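Local structure of iota-carrageenase (1KTW) at residues H66-Q71 against K95-F100. The protein hydrolyses the 1,4-beta linkages within iota-carrageenan, a sulfated galactan of red algal cell walls, with inversion of the anomeric configuration. Residues are numbered along the deposited sequence; the frame is centred on the assembly and turned at random.
Sequences HFLGIQ and KNHRLF. With DGS (3,6-anhydro-2-O-sulfo-alpha-D-galactopyranose), chain C; G4S (4-O-sulfo-beta-D-galactopyranose), chain B.
Gly69 and Ile70 each donate a backbone hydrogen bond to 95-100. Gly69 N bonds to Arg98 O at 2.9 Å, and Ile70 N to Leu99 O at 3.1 Å. The strand breaks at Gly69, whose phi is positive (62°). It resumes at Ile70, which forms a parallel bridge with Phe100.

Apolar side chains pack before and after Gly69. The CD1 branch of Leu68 meets Leu99 CD2 at 3.9 Å. Its CD2 branch lies over one face of the His97 ring, toward the rim, 4.1 Å from His97 CG. His97 ND1 is hydrogen-bonded to Asp129 and NE2 to Asp93, which would hold the ring's rotation. Leu68 CG stands anti to the backbone N (chi1 -156°), which brings a side chain that starts away from the partner segment back to it. Cutting Leu68 back to alanine removes both branches and would probably leave the His97 ring face and Leu99 CD2 without this packing partner. At the edge of the Phe100 ring, CD1 meets Ile70 CB and CE1 meets Phe67 CD2, each at 4.0 Å.

Arg98 and Asn96 bind the sulfates of two sugar units, G4S and DGS. Arg98 NH2 bonds to G4S O7 at 2.6 Å, and Glu101 forms a salt bridge with the same guanidinium. Asn96 N donates to the DGS sulfate.

These are successive parallel coils of a right-handed beta-helix, as in pectate lyase-like proteins. Helix 39-50 packs on Phe67 and Ile70, strand 85-88 touches Phe67 and Leu99, and Phe113 and Phe135 meet the Phe100 ring.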
ATOM      1  N   HIS A  66     -16.705   5.866 -17.602  1.00 12.27           N
ATOM      2  CA  HIS A  66     -16.428   4.467 -17.242  1.00 12.70           C
ATOM      3  C   HIS A  66     -15.186   3.948 -18.018  1.00 12.39           C
ATOM      4  O   HIS A  66     -15.177   3.976 -19.248  1.00 11.59           O
ATOM      5  CB  HIS A  66     -17.662   3.581 -17.548  1.00 13.14           C
ATOM      6  CG  HIS A  66     -18.811   3.782 -16.594  1.00 13.16           C
ATOM      7  ND1 HIS A  66     -19.624   4.897 -16.620  1.00 16.35           N
ATOM      8  CD2 HIS A  66     -19.248   3.024 -15.562  1.00 13.48           C
ATOM      9  CE1 HIS A  66     -20.512   4.816 -15.644  1.00 13.19           C
ATOM     10  NE2 HIS A  66     -20.307   3.689 -14.987  1.00 14.22           N
ATOM     11  N   PHE A  67     -14.147   3.488 -17.300  1.00 12.83           N
ATOM     12  CA  PHE A  67     -12.913   2.975 -17.929  1.00 12.80           C
ATOM     13  C   PHE A  67     -12.409   1.675 -17.277  1.00 13.86           C
ATOM     14  O   PHE A  67     -12.699   1.407 -16.111  1.00 12.64           O
ATOM     15  CB  PHE A  67     -11.717   3.952 -17.792  1.00 12.61           C
ATOM     16  CG  PHE A  67     -11.945   5.349 -18.327  1.00 14.38           C
ATOM     17  CD1 PHE A  67     -12.315   5.570 -19.658  1.00 13.15           C
ATOM     18  CD2 PHE A  67     -11.719   6.457 -17.501  1.00 13.05           C
ATOM     19  CE1 PHE A  67     -12.451   6.877 -20.155  1.00 11.86           C
ATOM     20  CE2 PHE A  67     -11.854   7.763 -17.988  1.00 14.05           C
ATOM     21  CZ  PHE A  67     -12.222   7.971 -19.321  1.00 13.79           C
ATOM     22  N   LEU A  68     -11.610   0.913 -18.031  1.00 14.01           N
ATOM     23  CA  LEU A  68     -10.953  -0.306 -17.536  1.00 13.93           C
ATOM     24  C   LEU A  68      -9.861  -0.777 -18.509  1.00 14.06           C
ATOM     25  O   LEU A  68     -10.035  -0.710 -19.727  1.00 14.45           O
ATOM     26  CB  LEU A  68     -11.954  -1.458 -17.308  1.00 15.76           C
ATOM     27  CG  LEU A  68     -11.464  -2.493 -16.273  1.00 15.62           C
ATOM     28  CD1 LEU A  68     -11.439  -1.845 -14.897  1.00 17.41           C
ATOM     29  CD2 LEU A  68     -12.372  -3.721 -16.233  1.00 15.46           C
ATOM     30  N   GLY A  69      -8.740  -1.245 -17.956  1.00 13.63           N
ATOM     31  CA  GLY A  69      -7.625  -1.770 -18.742  1.00 12.98           C
ATOM     32  C   GLY A  69      -6.923  -0.832 -19.714  1.00 12.60           C
ATOM     33  O   GLY A  69      -6.368  -1.282 -20.728  1.00 12.54           O
ATOM     34  N   ILE A  70      -6.916   0.461 -19.410  1.00 10.76           N
ATOM     35  CA  ILE A  70      -6.286   1.435 -20.304  1.00 11.42           C
ATOM     36  C   ILE A  70      -4.745   1.325 -20.301  1.00 13.35           C
ATOM     37  O   ILE A  70      -4.127   1.220 -19.233  1.00 12.79           O
ATOM     38  CB  ILE A  70      -6.690   2.880 -19.908  1.00 11.43           C
ATOM     39  CG1 ILE A  70      -8.218   2.985 -19.783  1.00 13.29           C
ATOM     40  CG2 ILE A  70      -6.166   3.874 -20.940  1.00 10.92           C
ATOM     41  CD1 ILE A  70      -8.990   2.685 -21.091  1.00 11.68           C
ATOM     42  N   GLN A  71      -4.133   1.340 -21.488  1.00 11.88           N
ATOM     43  CA  GLN A  71      -2.668   1.273 -21.605  1.00 13.30           C
ATOM     44  C   GLN A  71      -2.089   2.669 -21.878  1.00 13.93           C
ATOM     45  O   GLN A  71      -2.291   3.231 -22.965  1.00 13.40           O
ATOM     46  CB  GLN A  71      -2.253   0.335 -22.755  1.00 15.17           C
ATOM     47  CG  GLN A  71      -2.843  -1.070 -22.662  1.00 16.37           C
ATOM     48  CD  GLN A  71      -2.346  -1.827 -21.457  1.00 18.24           C
ATOM     49  OE1 GLN A  71      -1.150  -2.103 -21.339  1.00 21.47           O
ATOM     50  NE2 GLN A  71      -3.260  -2.169 -20.544  1.00 18.07           N
ATOM     51  N   LYS A  95     -10.987 -11.903 -13.178  1.00 27.50           N
ATOM     52  CA  LYS A  95      -9.564 -11.619 -13.021  1.00 26.40           C
ATOM     53  C   LYS A  95      -9.274 -10.313 -12.267  1.00 24.85           C
ATOM     54  O   LYS A  95     -10.189  -9.560 -11.928  1.00 24.05           O
ATOM     55  CB  LYS A  95      -8.881 -11.590 -14.392  1.00 27.50           C
ATOM     56  CG  LYS A  95      -8.962 -12.917 -15.144  1.00 31.06           C
ATOM     57  CD  LYS A  95      -8.321 -12.834 -16.519  1.00 33.19           C
ATOM     58  CE  LYS A  95      -8.262 -14.205 -17.177  1.00 36.04           C
ATOM     59  NZ  LYS A  95      -7.542 -14.172 -18.482  1.00 37.98           N
ATOM     60  N   ASN A  96      -7.994 -10.065 -11.993  1.00 21.85           N
ATOM     61  CA  ASN A  96      -7.582  -8.845 -11.303  1.00 20.85           C
ATOM     62  C   ASN A  96      -7.591  -7.696 -12.318  1.00 19.78           C
ATOM     63  O   ASN A  96      -6.960  -7.780 -13.369  1.00 17.33           O
ATOM     64  CB  ASN A  96      -6.198  -9.036 -10.684  1.00 20.29           C
ATOM     65  CG  ASN A  96      -6.167 -10.192  -9.687  1.00 21.00           C
ATOM     66  OD1 ASN A  96      -7.123 -10.407  -8.947  1.00 20.32           O
ATOM     67  ND2 ASN A  96      -5.067 -10.932  -9.665  1.00 22.80           N
ATOM     68  N   HIS A  97      -8.308  -6.624 -11.990  1.00 17.86           N
ATOM     69  CA  HIS A  97      -8.446  -5.493 -12.902  1.00 15.92           C
ATOM     70  C   HIS A  97      -7.883  -4.155 -12.408  1.00 16.40           C
ATOM     71  O   HIS A  97      -7.775  -3.917 -11.205  1.00 12.97           O
ATOM     72  CB  HIS A  97      -9.932  -5.316 -13.223  1.00 17.61           C
ATOM     73  CG  HIS A  97     -10.564  -6.532 -13.833  1.00 18.56           C
ATOM     74  ND1 HIS A  97     -11.848  -6.936 -13.533  1.00 18.50           N
ATOM     75  CD2 HIS A  97     -10.095  -7.419 -14.745  1.00 18.20           C
ATOM     76  CE1 HIS A  97     -12.145  -8.020 -14.233  1.00 18.86           C
ATOM     77  NE2 HIS A  97     -11.098  -8.334 -14.976  1.00 19.84           N
ATOM     78  N   ARG A  98      -7.539  -3.282 -13.357  1.00 14.88           N
ATOM     79  CA  ARG A  98      -7.033  -1.947 -13.029  1.00 15.93           C
ATOM     80  C   ARG A  98      -7.681  -0.964 -14.002  1.00 13.95           C
ATOM     81  O   ARG A  98      -7.975  -1.327 -15.147  1.00 12.21           O
ATOM     82  CB  ARG A  98      -5.504  -1.850 -13.207  1.00 19.33           C
ATOM     83  CG  ARG A  98      -4.652  -2.923 -12.518  1.00 24.49           C
ATOM     84  CD  ARG A  98      -4.407  -4.039 -13.509  1.00 26.69           C
ATOM     85  NE  ARG A  98      -3.675  -5.176 -12.978  1.00 31.52           N
ATOM     86  CZ  ARG A  98      -3.391  -6.253 -13.700  1.00 32.54           C
ATOM     87  NH1 ARG A  98      -3.786  -6.315 -14.965  1.00 35.29           N
ATOM     88  NH2 ARG A  98      -2.720  -7.265 -13.171  1.00 36.20           N
ATOM     89  N   LEU A  99      -7.924   0.267 -13.552  1.00 13.29           N
ATOM     90  CA  LEU A  99      -8.475   1.271 -14.449  1.00 13.21           C
ATOM     91  C   LEU A  99      -7.366   1.647 -15.440  1.00 12.29           C
ATOM     92  O   LEU A  99      -7.612   1.709 -16.643  1.00 10.87           O
ATOM     93  CB  LEU A  99      -8.913   2.539 -13.698  1.00 15.11           C
ATOM     94  CG  LEU A  99     -10.002   2.458 -12.611  1.00 18.71           C
ATOM     95  CD1 LEU A  99     -10.472   3.872 -12.257  1.00 20.29           C
ATOM     96  CD2 LEU A  99     -11.167   1.650 -13.087  1.00 23.34           C
ATOM     97  N   PHE A 100      -6.150   1.873 -14.926  1.00 10.67           N
ATOM     98  CA  PHE A 100      -5.006   2.293 -15.758  1.00 10.51           C
ATOM     99  C   PHE A 100      -3.698   1.517 -15.501  1.00 10.92           C
ATOM    100  O   PHE A 100      -3.347   1.251 -14.341  1.00 11.58           O
ATOM    101  CB  PHE A 100      -4.717   3.793 -15.524  1.00 10.42           C
ATOM    102  CG  PHE A 100      -5.961   4.670 -15.405  1.00 11.63           C
ATOM    103  CD1 PHE A 100      -6.785   4.905 -16.501  1.00 12.52           C
ATOM    104  CD2 PHE A 100      -6.287   5.277 -14.186  1.00 11.72           C
ATOM    105  CE1 PHE A 100      -7.926   5.740 -16.392  1.00 11.81           C
ATOM    106  CE2 PHE A 100      -7.419   6.110 -14.062  1.00 13.07           C
ATOM    107  CZ  PHE A 100      -8.239   6.338 -15.168  1.00 11.62           C
TER
HETATM  108  C1  DGS C   2      -2.235 -12.777 -11.344  0.50 69.88           C
HETATM  109  C2  DGS C   2      -3.299 -12.492 -12.439  0.50 69.97           C
HETATM  110  C3  DGS C   2      -3.171 -13.463 -13.627  0.50 70.25           C
HETATM  111  C4  DGS C   2      -3.268 -14.863 -13.075  0.50 70.34           C
HETATM  112  C5  DGS C   2      -1.909 -14.962 -12.438  0.50 70.36           C
HETATM  113  C6  DGS C   2      -1.019 -14.262 -13.478  0.50 70.40           C
HETATM  114  O2  DGS C   2      -4.618 -12.533 -11.850  0.50 70.10           O
HETATM  115  O3  DGS C   2      -1.855 -13.329 -14.195  0.50 70.31           O
HETATM  116  O4  DGS C   2      -3.421 -15.796 -14.137  0.50 70.51           O
HETATM  117  O5  DGS C   2      -1.941 -14.187 -11.209  0.50 70.20           O
HETATM  118  O7  DGS C   2      -7.104 -12.714 -12.089  0.50 70.35           O
HETATM  119  O8  DGS C   2      -5.741 -13.135 -14.030  0.50 70.30           O
HETATM  120  O9  DGS C   2      -5.956 -10.901 -13.208  0.50 70.18           O
HETATM  121  S   DGS C   2      -5.880 -12.319 -12.810  0.50 69.62           S
HETATM  122  C1  G4S B   1      -1.810 -12.055  -6.480  0.50 68.16           C
HETATM  123  C2  G4S B   1      -2.693 -12.223  -7.723  0.50 68.45           C
HETATM  124  C3  G4S B   1      -1.833 -12.239  -8.997  0.50 68.45           C
HETATM  125  C4  G4S B   1      -0.926 -11.003  -9.026  0.50 67.95           C
HETATM  126  C5  G4S B   1      -0.114 -10.932  -7.733  0.50 68.08           C
HETATM  127  C6  G4S B   1       0.783  -9.712  -7.661  0.50 68.15           C
HETATM  128  O1  G4S B   1      -2.600 -11.915  -5.352  0.50 67.99           O
HETATM  129  O2  G4S B   1      -3.436 -13.430  -7.630  0.50 68.37           O
HETATM  130  O3  G4S B   1      -2.702 -12.223 -10.144  0.50 69.07           O
HETATM  131  O4  G4S B   1      -1.728  -9.816  -9.167  0.50 67.35           O
HETATM  132  O5  G4S B   1      -1.003 -10.876  -6.600  0.50 67.94           O
HETATM  133  O6  G4S B   1       1.513  -9.539  -8.867  0.50 68.16           O
HETATM  134  S   G4S B   1      -1.552  -8.996 -10.530  0.50 66.73           S
HETATM  135  O7  G4S B   1      -2.685  -8.069 -10.683  0.50 66.80           O
HETATM  136  O8  G4S B   1      -1.538  -9.930 -11.671  0.50 66.86           O
HETATM  137  O9  G4S B   1      -0.296  -8.226 -10.489  0.50 66.78           O